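Local coordinates for protein DOA1 (Saccharomyces cerevisiae, PDB 3ODT) that probably binds ubiquitin through its WD40 beta-propeller domain, a ubiquitin-binding module linked to the turnover of F-box proteins, at residues A[21-33]-A[62-74]. Residues are numbered along the deposited sequence; the frame is centred on the assembly and turned at random.
Sequences VRDVVAVDDSKVA and LNSVCYDSEKELL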
ATOM      1  N   VAL A  21     -12.953  -1.053   1.877  1.00  6.57           N
ATOM      2  CA  VAL A  21     -11.742  -0.394   2.358  1.00  7.84           C
ATOM      3  C   VAL A  21     -10.625  -0.694   1.362  1.00  7.50           C
ATOM      4  O   VAL A  21     -10.236  -1.837   1.155  1.00  8.64           O
ATOM      5  CB  VAL A  21     -11.350  -0.874   3.754  1.00  7.45           C
ATOM      6  CG1 VAL A  21     -10.078  -0.176   4.206  1.00 11.60           C
ATOM      7  CG2 VAL A  21     -12.490  -0.632   4.732  1.00 10.98           C
ATOM      8  N   ARG A  22     -10.110   0.338   0.727  1.00  6.31           N
ATOM      9  CA  ARG A  22      -9.188   0.159  -0.374  1.00  8.27           C
ATOM     10  C   ARG A  22      -7.718   0.295   0.001  1.00  6.39           C
ATOM     11  O   ARG A  22      -6.851  -0.190  -0.713  1.00  8.41           O
ATOM     12  CB  ARG A  22      -9.501   1.177  -1.453  1.00  7.72           C
ATOM     13  CG  ARG A  22     -10.862   1.001  -2.131  1.00  9.72           C
ATOM     14  CD  ARG A  22     -10.930  -0.272  -2.964  1.00  9.27           C
ATOM     15  NE  ARG A  22      -9.781  -0.358  -3.861  1.00 11.77           N
ATOM     16  CZ  ARG A  22      -9.715  -1.081  -4.962  1.00 13.30           C
ATOM     17  NH1 ARG A  22     -10.764  -1.778  -5.359  1.00 13.05           N
ATOM     18  NH2 ARG A  22      -8.585  -1.086  -5.682  1.00 13.94           N
ATOM     19  N   ASP A  23      -7.454   0.958   1.109  1.00  6.53           N
ATOM     20  CA  ASP A  23      -6.093   1.176   1.561  1.00  5.60           C
ATOM     21  C   ASP A  23      -6.074   1.506   3.048  1.00  5.84           C
ATOM     22  O   ASP A  23      -6.975   2.179   3.569  1.00  8.30           O
ATOM     23  CB  ASP A  23      -5.415   2.270   0.739  1.00  7.80           C
ATOM     24  CG  ASP A  23      -3.887   2.067   0.626  1.00 10.92           C
ATOM     25  OD1 ASP A  23      -3.359   1.017   1.071  1.00 14.21           O
ATOM     26  OD2 ASP A  23      -3.214   2.945   0.044  1.00  8.57           O
ATOM     27  N   VAL A  24      -5.059   0.960   3.737  1.00  5.25           N
ATOM     28  CA  VAL A  24      -4.836   1.150   5.166  1.00  4.44           C
ATOM     29  C   VAL A  24      -3.382   1.518   5.428  1.00  7.29           C
ATOM     30  O   VAL A  24      -2.472   1.095   4.697  1.00  8.11           O
ATOM     31  CB  VAL A  24      -5.229  -0.120   5.969  1.00  5.86           C
ATOM     32  CG1 VAL A  24      -6.702  -0.449   5.726  1.00  8.69           C
ATOM     33  CG2 VAL A  24      -4.370  -1.304   5.579  1.00  7.82           C
ATOM     34  N   VAL A  25      -3.146   2.257   6.509  1.00  5.90           N
ATOM     35  CA  VAL A  25      -1.805   2.649   6.878  1.00  6.89           C
ATOM     36  C   VAL A  25      -1.678   2.695   8.395  1.00  5.92           C
ATOM     37  O   VAL A  25      -2.589   3.153   9.100  1.00  7.78           O
ATOM     38  CB  VAL A  25      -1.405   4.016   6.205  1.00  9.23           C
ATOM     39  CG1 VAL A  25      -2.276   5.184   6.696  1.00 10.82           C
ATOM     40  CG2 VAL A  25       0.063   4.330   6.404  1.00 12.31           C
ATOM     41  N   ALA A  26      -0.530   2.251   8.901  1.00  7.06           N
ATOM     42  CA  ALA A  26      -0.160   2.444  10.278  1.00  8.12           C
ATOM     43  C   ALA A  26       0.307   3.884  10.493  1.00  8.31           C
ATOM     44  O   ALA A  26       1.118   4.434   9.718  1.00 16.34           O
ATOM     45  CB  ALA A  26       0.963   1.499  10.646  1.00 14.05           C
ATOM     46  N   VAL A  27      -0.199   4.498  11.541  1.00  7.50           N
ATOM     47  CA  VAL A  27       0.273   5.807  11.930  1.00  9.89           C
ATOM     48  C   VAL A  27       1.253   5.604  13.087  1.00  9.26           C
ATOM     49  O   VAL A  27       2.394   6.078  13.058  1.00 11.99           O
ATOM     50  CB  VAL A  27      -0.892   6.695  12.319  1.00  8.60           C
ATOM     51  CG1 VAL A  27      -0.399   7.961  12.999  1.00 11.61           C
ATOM     52  CG2 VAL A  27      -1.724   7.019  11.072  1.00 13.32           C
ATOM     53  N   ASP A  28       0.786   4.932  14.131  1.00  7.58           N
ATOM     54  CA  ASP A  28       1.668   4.417  15.175  1.00  7.39           C
ATOM     55  C   ASP A  28       1.021   3.176  15.784  1.00  7.39           C
ATOM     56  O   ASP A  28      -0.013   2.730  15.283  1.00  8.09           O
ATOM     57  CB  ASP A  28       2.048   5.479  16.202  1.00  9.70           C
ATOM     58  CG  ASP A  28       0.867   6.027  16.980  1.00 12.91           C
ATOM     59  OD1 ASP A  28      -0.043   5.278  17.372  1.00 11.52           O
ATOM     60  OD2 ASP A  28       0.872   7.246  17.250  1.00 14.35           O
ATOM     61  N   ASP A  29       1.592   2.609  16.842  1.00  6.92           N
ATOM     62  CA  ASP A  29       1.041   1.381  17.390  1.00  7.00           C
ATOM     63  C   ASP A  29      -0.363   1.555  17.996  1.00  8.36           C
ATOM     64  O   ASP A  29      -1.031   0.574  18.311  1.00 10.89           O
ATOM     65  CB  ASP A  29       1.951   0.825  18.457  1.00  8.84           C
ATOM     66  CG  ASP A  29       3.264   0.336  17.921  1.00  8.12           C
ATOM     67  OD1 ASP A  29       3.464   0.175  16.692  1.00 10.03           O
ATOM     68  OD2 ASP A  29       4.151   0.120  18.768  1.00  9.13           O
ATOM     69  N   SER A  30      -0.799   2.795  18.169  1.00  8.45           N
ATOM     70  CA  SER A  30      -2.130   3.077  18.701  1.00  7.06           C
ATOM     71  C   SER A  30      -3.050   3.803  17.709  1.00  6.30           C
ATOM     72  O   SER A  30      -4.144   4.230  18.076  1.00  8.73           O
ATOM     73  CB  SER A  30      -2.061   3.901  19.995  1.00  9.64           C
ATOM     74  OG  SER A  30      -1.593   5.234  19.752  1.00 14.78           O
ATOM     75  N   LYS A  31      -2.607   3.946  16.473  1.00  7.59           N
ATOM     76  CA  LYS A  31      -3.389   4.699  15.511  1.00  7.60           C
ATOM     77  C   LYS A  31      -3.206   4.101  14.124  1.00  8.30           C
ATOM     78  O   LYS A  31      -2.073   3.921  13.666  1.00  6.91           O
ATOM     79  CB  LYS A  31      -2.927   6.164  15.449  1.00 10.51           C
ATOM     80  CG  LYS A  31      -3.255   7.012  16.661  1.00 14.34           C
ATOM     81  CD  LYS A  31      -2.934   8.506  16.443  1.00 22.15           C
ATOM     82  CE  LYS A  31      -3.431   9.375  17.601  1.00 26.60           C
ATOM     83  NZ  LYS A  31      -2.909   8.919  18.901  1.00 40.07           N
ATOM     84  N   VAL A  32      -4.321   3.862  13.443  1.00  7.11           N
ATOM     85  CA  VAL A  32      -4.286   3.422  12.066  1.00  7.51           C
ATOM     86  C   VAL A  32      -5.299   4.240  11.268  1.00  6.98           C
ATOM     87  O   VAL A  32      -6.278   4.777  11.818  1.00  7.01           O
ATOM     88  CB  VAL A  32      -4.536   1.916  11.906  1.00 10.49           C
ATOM     89  CG1 VAL A  32      -3.562   1.093  12.780  1.00 12.96           C
ATOM     90  CG2 VAL A  32      -5.962   1.539  12.203  1.00 11.71           C
ATOM     91  N   ALA A  33      -5.090   4.297   9.959  1.00  7.01           N
ATOM     92  CA  ALA A  33      -5.984   5.039   9.083  1.00  8.10           C
ATOM     93  C   ALA A  33      -6.395   4.210   7.880  1.00  6.62           C
ATOM     94  O   ALA A  33      -5.683   3.304   7.438  1.00  7.47           O
ATOM     95  CB  ALA A  33      -5.356   6.342   8.652  1.00  8.88           C
ATOM     96  N   LEU A  62     -12.054   6.862  -2.623  1.00  7.82           N
ATOM     97  CA  LEU A  62     -10.670   6.971  -2.174  1.00  6.89           C
ATOM     98  C   LEU A  62     -10.045   5.573  -2.256  1.00  9.89           C
ATOM     99  O   LEU A  62     -10.610   4.580  -1.753  1.00  9.85           O
ATOM    100  CB  LEU A  62     -10.584   7.548  -0.766  1.00  6.07           C
ATOM    101  CG  LEU A  62     -11.119   8.968  -0.594  1.00  7.24           C
ATOM    102  CD1 LEU A  62     -11.000   9.409   0.840  1.00  8.03           C
ATOM    103  CD2 LEU A  62     -10.348   9.897  -1.521  1.00  8.69           C
ATOM    104  N   ASN A  63      -8.887   5.526  -2.912  1.00  5.99           N
ATOM    105  CA  ASN A  63      -8.185   4.291  -3.247  1.00  6.72           C
ATOM    106  C   ASN A  63      -6.800   4.129  -2.663  1.00  5.72           C
ATOM    107  O   ASN A  63      -6.252   3.032  -2.651  1.00  8.24           O
ATOM    108  CB  ASN A  63      -8.139   4.133  -4.755  1.00  8.60           C
ATOM    109  CG  ASN A  63      -9.515   3.871  -5.344  1.00 10.41           C
ATOM    110  OD1 ASN A  63     -10.245   3.024  -4.846  1.00 12.03           O
ATOM    111  ND2 ASN A  63      -9.881   4.625  -6.392  1.00  9.63           N
ATOM    112  N   SER A  64      -6.235   5.222  -2.159  1.00  5.60           N
ATOM    113  CA  SER A  64      -4.881   5.202  -1.641  1.00  5.72           C
ATOM    114  C   SER A  64      -4.742   6.146  -0.436  1.00  6.17           C
ATOM    115  O   SER A  64      -5.416   7.193  -0.338  1.00  6.01           O
ATOM    116  CB  SER A  64      -3.904   5.567  -2.758  1.00  9.73           C
ATOM    117  OG  SER A  64      -4.209   6.826  -3.307  1.00  9.70           O
ATOM    118  N   VAL A  65      -3.820   5.778   0.444  1.00  6.42           N
ATOM    119  CA  VAL A  65      -3.505   6.567   1.630  1.00  8.39           C
ATOM    120  C   VAL A  65      -2.046   6.312   1.999  1.00  8.17           C
ATOM    121  O   VAL A  65      -1.493   5.227   1.726  1.00  9.15           O
ATOM    122  CB  VAL A  65      -4.432   6.175   2.836  1.00  5.79           C
ATOM    123  CG1 VAL A  65      -4.105   4.770   3.354  1.00  8.65           C
ATOM    124  CG2 VAL A  65      -4.402   7.204   3.964  1.00  6.97           C
ATOM    125  N   CYS A  66      -1.426   7.329   2.601  1.00  6.27           N
ATOM    126  CA  CYS A  66      -0.133   7.176   3.259  1.00  9.21           C
ATOM    127  C   CYS A  66      -0.048   8.214   4.364  1.00  6.41           C
ATOM    128  O   CYS A  66      -0.968   9.027   4.548  1.00  7.85           O
ATOM    129  CB  CYS A  66       1.038   7.280   2.281  1.00  9.11           C
ATOM    130  SG  CYS A  66       1.318   8.921   1.592  1.00  9.39           S
ATOM    131  N   TYR A  67       1.060   8.188   5.092  1.00  8.06           N
ATOM    132  CA  TYR A  67       1.201   9.021   6.271  1.00  8.39           C
ATOM    133  C   TYR A  67       2.551   9.739   6.222  1.00  7.44           C
ATOM    134  O   TYR A  67       3.601   9.101   6.118  1.00  9.04           O
ATOM    135  CB  TYR A  67       1.086   8.184   7.543  1.00  9.12           C
ATOM    136  CG  TYR A  67       1.299   8.983   8.819  1.00  7.68           C
ATOM    137  CD1 TYR A  67       0.491  10.077   9.117  1.00  8.15           C
ATOM    138  CD2 TYR A  67       2.292   8.634   9.736  1.00 10.35           C
ATOM    139  CE1 TYR A  67       0.670  10.800  10.251  1.00  9.58           C
ATOM    140  CE2 TYR A  67       2.470   9.360  10.886  1.00 11.67           C
ATOM    141  CZ  TYR A  67       1.661  10.461  11.133  1.00  9.17           C
ATOM    142  OH  TYR A  67       1.813  11.226  12.273  1.00 12.80           O
ATOM    143  N   ASP A  68       2.485  11.071   6.231  1.00  8.08           N
ATOM    144  CA  ASP A  68       3.650  11.934   6.322  1.00  9.47           C
ATOM    145  C   ASP A  68       3.870  12.147   7.818  1.00  9.95           C
ATOM    146  O   ASP A  68       3.133  12.866   8.502  1.00  9.56           O
ATOM    147  CB  ASP A  68       3.418  13.258   5.588  1.00 13.31           C
ATOM    148  CG  ASP A  68       4.549  14.281   5.793  1.00 14.71           C
ATOM    149  OD1 ASP A  68       5.298  14.219   6.811  1.00 14.71           O
ATOM    150  OD2 ASP A  68       4.672  15.195   4.932  1.00 17.90           O
ATOM    151  N   SER A  69       4.894  11.471   8.324  1.00 11.50           N
ATOM    152  CA  SER A  69       5.166  11.403   9.746  1.00 13.95           C
ATOM    153  C   SER A  69       5.836  12.666  10.319  1.00 16.66           C
ATOM    154  O   SER A  69       5.924  12.832  11.543  1.00 17.09           O
ATOM    155  CB  SER A  69       6.047  10.182  10.018  1.00 17.06           C
ATOM    156  OG  SER A  69       7.185  10.151   9.151  1.00 23.25           O
ATOM    157  N   GLU A  70       6.325  13.562   9.479  1.00 13.72           N
ATOM    158  CA  GLU A  70       6.861  14.813  10.046  1.00 12.83           C
ATOM    159  C   GLU A  70       5.769  15.897  10.132  1.00 11.42           C
ATOM    160  O   GLU A  70       5.586  16.529  11.182  1.00 16.88           O
ATOM    161  CB  GLU A  70       8.126  15.290   9.302  1.00 15.47           C
ATOM    162  CG  GLU A  70       9.362  14.417   9.649  1.00 15.05           C
ATOM    163  CD  GLU A  70      10.690  14.953   9.146  1.00 13.15           C
ATOM    164  OE1 GLU A  70      10.717  16.037   8.504  1.00 13.68           O
ATOM    165  OE2 GLU A  70      11.728  14.271   9.398  1.00 13.72           O
ATOM    166  N   LYS A  71       5.014  16.086   9.048  1.00 10.58           N
ATOM    167  CA  LYS A  71       3.876  17.002   9.056  1.00 12.52           C
ATOM    168  C   LYS A  71       2.659  16.431   9.813  1.00  9.97           C
ATOM    169  O   LYS A  71       1.733  17.171  10.174  1.00 14.36           O
ATOM    170  CB  LYS A  71       3.483  17.367   7.624  1.00 14.39           C
ATOM    171  CG  LYS A  71       4.485  18.250   6.883  1.00 17.37           C
ATOM    172  CD  LYS A  71       3.904  18.620   5.548  1.00 25.96           C
ATOM    173  CE  LYS A  71       4.848  19.473   4.705  1.00 35.26           C
ATOM    174  NZ  LYS A  71       4.640  20.899   5.050  1.00 48.47           N
ATOM    175  N   GLU A  72       2.688  15.127  10.054  1.00  8.02           N
ATOM    176  CA  GLU A  72       1.591  14.383  10.693  1.00  9.93           C
ATOM    177  C   GLU A  72       0.311  14.592   9.914  1.00  9.89           C
ATOM    178  O   GLU A  72      -0.741  14.940  10.468  1.00 10.66           O
ATOM    179  CB  GLU A  72       1.462  14.776  12.173  1.00  9.07           C
ATOM    180  CG  GLU A  72       2.796  14.580  12.892  1.00  9.74           C
ATOM    181  CD  GLU A  72       2.708  14.576  14.406  1.00 13.76           C
ATOM    182  OE1 GLU A  72       1.610  14.400  14.968  1.00 15.25           O
ATOM    183  OE2 GLU A  72       3.755  14.701  15.043  1.00 16.19           O
ATOM    184  N   LEU A  73       0.410  14.317   8.615  1.00  7.70           N
ATOM    185  CA  LEU A  73      -0.705  14.381   7.707  1.00  7.40           C
ATOM    186  C   LEU A  73      -0.993  13.032   7.112  1.00  8.31           C
ATOM    187  O   LEU A  73      -0.085  12.330   6.660  1.00  7.72           O
ATOM    188  CB  LEU A  73      -0.449  15.319   6.547  1.00 12.42           C
ATOM    189  CG  LEU A  73      -0.314  16.790   6.917  1.00 12.76           C
ATOM    190  CD1 LEU A  73       0.120  17.570   5.684  1.00 17.47           C
ATOM    191  CD2 LEU A  73      -1.604  17.329   7.488  1.00 19.34           C
ATOM    192  N   LEU A  74      -2.270  12.697   7.110  1.00  7.74           N
ATOM    193  CA  LEU A  74      -2.756  11.596   6.306  1.00  8.93           C
ATOM    194  C   LEU A  74      -2.970  12.096   4.881  1.00  8.62           C
ATOM    195  O   LEU A  74      -3.744  13.037   4.662  1.00 10.52           O
ATOM    196  CB  LEU A  74      -4.072  11.063   6.859  1.00  9.71           C
ATOM    197  CG  LEU A  74      -3.940  10.329   8.189  1.00 11.51           C
ATOM    198  CD1 LEU A  74      -5.302  10.118   8.766  1.00 12.66           C
ATOM    199  CD2 LEU A  74      -3.199   9.007   8.053  1.00 17.40           C
TER
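Asp23 and Val65 make the one hydrogen bond between 21-33 and 62-74: Val65 N donates to Asp23 OD2 at 2.9 Å. The bond is fairly straight (153°) and reaches the oxygen on its anti side, tilted out of the carboxylate plane. With CG anti to the backbone N (chi1 -150°), the carboxylate extends across to the neighbouring strand, while its other oxygen, OD1, accepts from Ser271 OG. With an alanine here, Val65 N is likely to lose this acceptor and Ser271 OG one of its partners, so that the polar link from this blade to the blades next to it would go. Beside it, Arg22 and Asn63 run side by side. Asn63 OD1 lies along the bent Arg22 chain, 3.4 Å from Arg22 CG, without a hydrogen bond; Asn63 ND2 bonds to Asn106 OD1, and Arg22 makes a cation-pi contact with Trp270.

Apolar contacts fill the rest. Val25 CG1 meets Val65 CG1 at 3.8 Å, and Val25 CG2 approaches Tyr67 CB. Val27 CG1 sits over one face of the Tyr67 ring in a CH-pi contact, 4.0 Å from the centroid. Its other methyl, CG2, touches Leu74 CD2, which also presses tightly on Ala33 CB at 3.5 Å.

Strands 21-26 and 62-68 run almost parallel (3°), their axes 5.2 Å apart. Each is the innermost strand of its own four-stranded antiparallel blade, facing the central channel of the seven-bladed propeller. Asp23 thus links three successive blades. Val35 and Val41, from the blade of strand 21-26, pack against Leu62, and strand 107-113 of the next blade flanks Ser64 and Cys66.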